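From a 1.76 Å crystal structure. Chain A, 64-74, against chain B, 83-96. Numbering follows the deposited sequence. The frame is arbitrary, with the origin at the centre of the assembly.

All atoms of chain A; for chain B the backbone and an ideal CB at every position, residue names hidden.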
# COMPACT_ATOMS: atom_id res chain seq x y z
N SER A 64 6.65 2.47 -3.82
CA SER A 64 6.02 3.71 -3.39
C SER A 64 6.95 4.50 -2.44
O SER A 64 7.08 5.72 -2.57
CB SER A 64 4.66 3.48 -2.75
OG SER A 64 4.80 2.73 -1.55
N VAL A 65 7.59 3.78 -1.50
CA VAL A 65 8.51 4.40 -0.53
C VAL A 65 9.76 4.97 -1.21
O VAL A 65 10.18 6.13 -0.97
CB VAL A 65 8.91 3.37 0.56
CG1 VAL A 65 10.09 3.89 1.46
CG2 VAL A 65 7.69 2.97 1.39
N ILE A 66 10.33 4.14 -2.09
CA ILE A 66 11.52 4.52 -2.86
C ILE A 66 11.29 5.79 -3.69
O ILE A 66 12.12 6.74 -3.69
CB ILE A 66 12.00 3.35 -3.73
CG1 ILE A 66 12.59 2.27 -2.85
CG2 ILE A 66 13.05 3.80 -4.73
CD1 ILE A 66 12.59 0.87 -3.53
N LEU A 67 10.15 5.84 -4.38
CA LEU A 67 9.83 6.99 -5.23
C LEU A 67 9.71 8.29 -4.41
O LEU A 67 10.19 9.36 -4.83
CB LEU A 67 8.55 6.75 -6.06
CG LEU A 67 8.58 5.64 -7.10
CD1 LEU A 67 7.19 5.44 -7.69
CD2 LEU A 67 9.58 6.08 -8.17
N ASP A 68 9.10 8.19 -3.22
CA ASP A 68 8.97 9.34 -2.34
C ASP A 68 10.32 9.84 -1.84
O ASP A 68 10.53 11.07 -1.80
CB ASP A 68 8.08 9.01 -1.14
CG ASP A 68 6.59 9.18 -1.43
OD1 ASP A 68 6.19 9.79 -2.47
OD2 ASP A 68 5.81 8.69 -0.58
N TYR A 69 11.20 8.92 -1.45
CA TYR A 69 12.57 9.24 -1.06
C TYR A 69 13.30 9.91 -2.21
O TYR A 69 13.94 10.92 -1.98
CB TYR A 69 13.33 7.98 -0.64
CG TYR A 69 14.75 8.26 -0.21
CD1 TYR A 69 15.04 8.75 1.05
CD2 TYR A 69 15.81 8.01 -1.08
CE1 TYR A 69 16.38 8.99 1.45
CE2 TYR A 69 17.13 8.26 -0.70
CZ TYR A 69 17.40 8.74 0.58
OH TYR A 69 18.70 8.96 0.95
N ILE A 70 13.18 9.38 -3.42
CA ILE A 70 13.83 10.00 -4.58
C ILE A 70 13.36 11.45 -4.82
O ILE A 70 14.20 12.34 -5.03
CB ILE A 70 13.71 9.13 -5.84
CG1 ILE A 70 14.54 7.86 -5.68
CG2 ILE A 70 14.24 9.85 -7.09
CD1 ILE A 70 14.25 6.82 -6.78
N GLU A 71 12.05 11.69 -4.79
CA GLU A 71 11.51 13.05 -4.93
C GLU A 71 12.11 14.08 -3.95
O GLU A 71 12.50 15.18 -4.34
CB GLU A 71 9.99 13.06 -4.80
CG GLU A 71 9.22 12.74 -6.07
CD GLU A 71 9.81 13.39 -7.33
OE1 GLU A 71 10.43 12.63 -8.08
OE2 GLU A 71 9.67 14.64 -7.55
N GLN A 72 12.16 13.66 -2.69
CA GLN A 72 12.59 14.43 -1.57
C GLN A 72 14.08 14.77 -1.63
O GLN A 72 14.47 15.89 -1.28
CB GLN A 72 12.36 13.57 -0.33
CG GLN A 72 12.84 14.17 0.92
CD GLN A 72 11.69 14.64 1.70
OE1 GLN A 72 11.28 13.99 2.69
NE2 GLN A 72 11.07 15.73 1.22
N THR A 73 14.90 13.82 -2.06
CA THR A 73 16.34 13.93 -1.88
C THR A 73 17.11 14.26 -3.15
O THR A 73 18.25 14.73 -3.08
CB THR A 73 16.96 12.67 -1.23
OG1 THR A 73 16.75 11.51 -2.06
CG2 THR A 73 16.39 12.45 0.19
N GLN A 74 16.50 14.05 -4.31
CA GLN A 74 17.27 14.10 -5.55
C GLN A 74 16.86 15.27 -6.40
O GLN A 74 15.70 15.70 -6.36
CB GLN A 74 17.13 12.81 -6.38
CG GLN A 74 17.47 11.49 -5.63
CD GLN A 74 18.92 11.42 -5.15
OE1 GLN A 74 19.85 11.59 -5.95
NE2 GLN A 74 19.11 11.14 -3.85
N UNK B 83 14.87 13.65 9.28
CA UNK B 83 15.76 13.31 8.16
C UNK B 83 15.05 12.46 7.12
O UNK B 83 14.27 11.57 7.48
CB UNK B 83 17.00 12.57 8.67
N UNK B 84 15.37 12.69 5.84
CA UNK B 84 14.57 12.06 4.82
C UNK B 84 14.73 10.56 4.77
O UNK B 84 13.75 9.86 4.49
CB UNK B 84 14.92 12.66 3.45
N UNK B 85 15.92 10.03 5.02
CA UNK B 85 16.02 8.59 5.06
C UNK B 85 15.21 7.98 6.21
O UNK B 85 14.51 6.96 6.02
CB UNK B 85 17.49 8.18 5.18
N UNK B 86 15.31 8.60 7.39
CA UNK B 86 14.55 8.14 8.57
C UNK B 86 13.04 8.16 8.32
O UNK B 86 12.33 7.26 8.75
CB UNK B 86 14.88 9.01 9.78
N UNK B 87 12.57 9.18 7.61
CA UNK B 87 11.13 9.29 7.26
C UNK B 87 10.70 8.17 6.32
O UNK B 87 9.62 7.58 6.47
CB UNK B 87 10.84 10.64 6.61
N UNK B 88 11.54 7.90 5.32
CA UNK B 88 11.31 6.80 4.40
C UNK B 88 11.31 5.45 5.13
O UNK B 88 10.46 4.60 4.88
CB UNK B 88 12.37 6.81 3.30
N UNK B 89 12.23 5.27 6.08
CA UNK B 89 12.22 4.04 6.83
C UNK B 89 10.91 3.87 7.63
O UNK B 89 10.39 2.76 7.72
CB UNK B 89 13.43 4.00 7.77
N UNK B 90 10.38 4.95 8.20
CA UNK B 90 9.09 4.89 8.90
C UNK B 90 8.01 4.46 7.91
O UNK B 90 7.20 3.59 8.19
CB UNK B 90 8.74 6.24 9.53
N UNK B 91 8.02 5.07 6.72
CA UNK B 91 6.99 4.73 5.74
C UNK B 91 7.11 3.29 5.21
O UNK B 91 6.11 2.68 4.88
CB UNK B 91 7.06 5.71 4.57
N UNK B 92 8.34 2.79 5.09
CA UNK B 92 8.59 1.41 4.72
C UNK B 92 7.98 0.46 5.76
O UNK B 92 7.28 -0.52 5.40
CB UNK B 92 10.09 1.16 4.58
N UNK B 93 8.23 0.78 7.03
CA UNK B 93 7.68 -0.03 8.13
C UNK B 93 6.16 0.03 8.16
O UNK B 93 5.49 -1.01 8.28
CB UNK B 93 8.24 0.44 9.47
N UNK B 94 5.62 1.22 7.97
CA UNK B 94 4.16 1.38 7.90
C UNK B 94 3.56 0.56 6.74
O UNK B 94 2.53 -0.18 6.92
CB UNK B 94 3.80 2.86 7.74
N UNK B 95 4.17 0.70 5.55
CA UNK B 95 3.69 -0.04 4.36
C UNK B 95 3.77 -1.53 4.63
O UNK B 95 2.84 -2.31 4.26
CB UNK B 95 4.51 0.32 3.12
N UNK B 96 4.86 -1.98 5.24
CA UNK B 96 5.00 -3.42 5.47
C UNK B 96 3.93 -3.96 6.44
O UNK B 96 3.42 -5.08 6.25
CB UNK B 96 6.40 -3.72 6.02

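The two helices run nearly antiparallel, at 164°, with axes 9.5 Å apart at closest approach; because a helix turns once in about 3.6 residues, the positions facing chain A recur every three or four.

Position 83 precedes the helix, with no atom of chain A near its CB. A small polar acceptor such as Asp, Asn, Ser or Thr would suit an N-cap. It is Asp B83, whose OD2 accepts from the backbone N of 86 at 2.8 Å.

At 84, in the first turn of the helix, CA-to-CB points toward chain A, and the ideal CB lies 3.6 Å from both Thr A73 CG2 and Gln A72 CG. A compact apolar residue fits; proline is also allowed, because phi is -69° and a first-turn nitrogen needs no helical partner. Pro B84 packs its CB against both.

The CB at 85 points sideways, 4.0 Å from Tyr A69 CE1. An aromatic or long aliphatic side chain could exploit the tyrosine ring. Phe B85 turns its edge toward the face of Tyr A69 in an offset edge-to-face pair, planes at 89° and centroids 5.9 Å apart.

Position 86 points away and would tolerate many residues; it is Gly B86.

CA-to-CB at 87 points toward chain A, and the end of the Gln A72 side chain lies nearest. A long side chain, polar or not, would have room; Gln B87 extends toward it.

At 88 the ideal CB is already 4.0 Å from Tyr A69 CD1 and 4.1 Å from Val A65 CG1, where the backbones come close. A small residue suits this, and Ala B88 supplies a methyl that touches both side chains.

Positions 89, 90, 93, 94 and 96 make no contact with chain A, leaving their choice open here. They are Lys B89, Val B90, Leu B93, Leu B94 and Glu B96.

At 91, CB points toward chain A, 4.2 Å from Val A65 CG2; a side chain with an aliphatic base would serve. Arg B91 offers its CB there, while its guanidinium bonds elsewhere in the structure.

The CB at 92 points sideways, 4.1 Å from Val A65 CG1, so a methylene is welcome and a polar end can lead off. Glu B92 does this, its OE1 forming a salt bridge with Lys B89 NZ at 2.8 Å.

At 95, CB points toward Val A65 and Ser A64, favouring a long, partly aliphatic chain. Lys B95 brings CD to 4.1 Å from Val A65 CG2 and CE to 3.0 Å from Ser A64 OG, completing with 88, 91 and 92 the hole that receives Val A65.

Chain B (83-96) DPFGQAKVRELLKE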
# COMPACT_ATOMS: atom_id res chain seq x y z
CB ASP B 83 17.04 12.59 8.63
CG ASP B 83 16.75 11.26 9.34
OD1 ASP B 83 16.16 11.31 10.44
OD2 ASP B 83 17.15 10.18 8.82
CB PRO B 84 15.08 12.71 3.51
CG PRO B 84 15.72 13.97 3.94
CD PRO B 84 16.34 13.64 5.25
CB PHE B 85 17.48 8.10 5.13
CG PHE B 85 17.60 6.61 4.99
CD1 PHE B 85 17.64 6.02 3.74
CD2 PHE B 85 17.62 5.79 6.12
CE1 PHE B 85 17.76 4.62 3.60
CE2 PHE B 85 17.71 4.40 5.99
CZ PHE B 85 17.78 3.82 4.72
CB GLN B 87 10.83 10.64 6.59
CG GLN B 87 10.77 11.82 7.54
CD GLN B 87 10.70 13.13 6.84
OE1 GLN B 87 10.64 13.20 5.62
NE2 GLN B 87 10.68 14.21 7.62
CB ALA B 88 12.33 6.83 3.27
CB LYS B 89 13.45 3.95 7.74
CG LYS B 89 13.57 2.69 8.59
CD LYS B 89 13.53 1.37 7.83
CE LYS B 89 14.84 1.02 7.19
NZ LYS B 89 14.79 -0.42 6.77
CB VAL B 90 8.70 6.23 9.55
CG1 VAL B 90 7.20 6.25 10.04
CG2 VAL B 90 9.69 6.59 10.73
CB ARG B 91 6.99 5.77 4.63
CG ARG B 91 6.45 7.12 5.14
CD ARG B 91 6.89 8.29 4.26
NE ARG B 91 6.16 9.50 4.65
CZ ARG B 91 6.69 10.72 4.66
NH1 ARG B 91 7.97 10.89 4.35
NH2 ARG B 91 5.95 11.76 5.05
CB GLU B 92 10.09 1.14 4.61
CG GLU B 92 10.42 -0.26 4.08
CD GLU B 92 11.86 -0.61 4.30
OE1 GLU B 92 12.38 -0.26 5.38
OE2 GLU B 92 12.50 -1.23 3.39
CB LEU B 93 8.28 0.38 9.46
CG LEU B 93 9.70 -0.20 9.61
CD1 LEU B 93 10.55 0.63 10.60
CD2 LEU B 93 9.67 -1.70 10.05
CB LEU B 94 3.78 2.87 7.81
CG LEU B 94 2.28 3.15 7.88
CD1 LEU B 94 2.05 4.58 8.41
CD2 LEU B 94 1.62 3.02 6.51
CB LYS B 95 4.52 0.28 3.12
CG LYS B 95 3.90 -0.19 1.80
CD LYS B 95 4.60 0.43 0.61
CE LYS B 95 4.00 -0.01 -0.77
NZ LYS B 95 2.51 0.05 -0.74
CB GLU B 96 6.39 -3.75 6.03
CG GLU B 96 7.45 -3.72 4.96
CD GLU B 96 8.86 -3.63 5.54
OE1 GLU B 96 8.99 -3.45 6.78
OE2 GLU B 96 9.83 -3.73 4.75
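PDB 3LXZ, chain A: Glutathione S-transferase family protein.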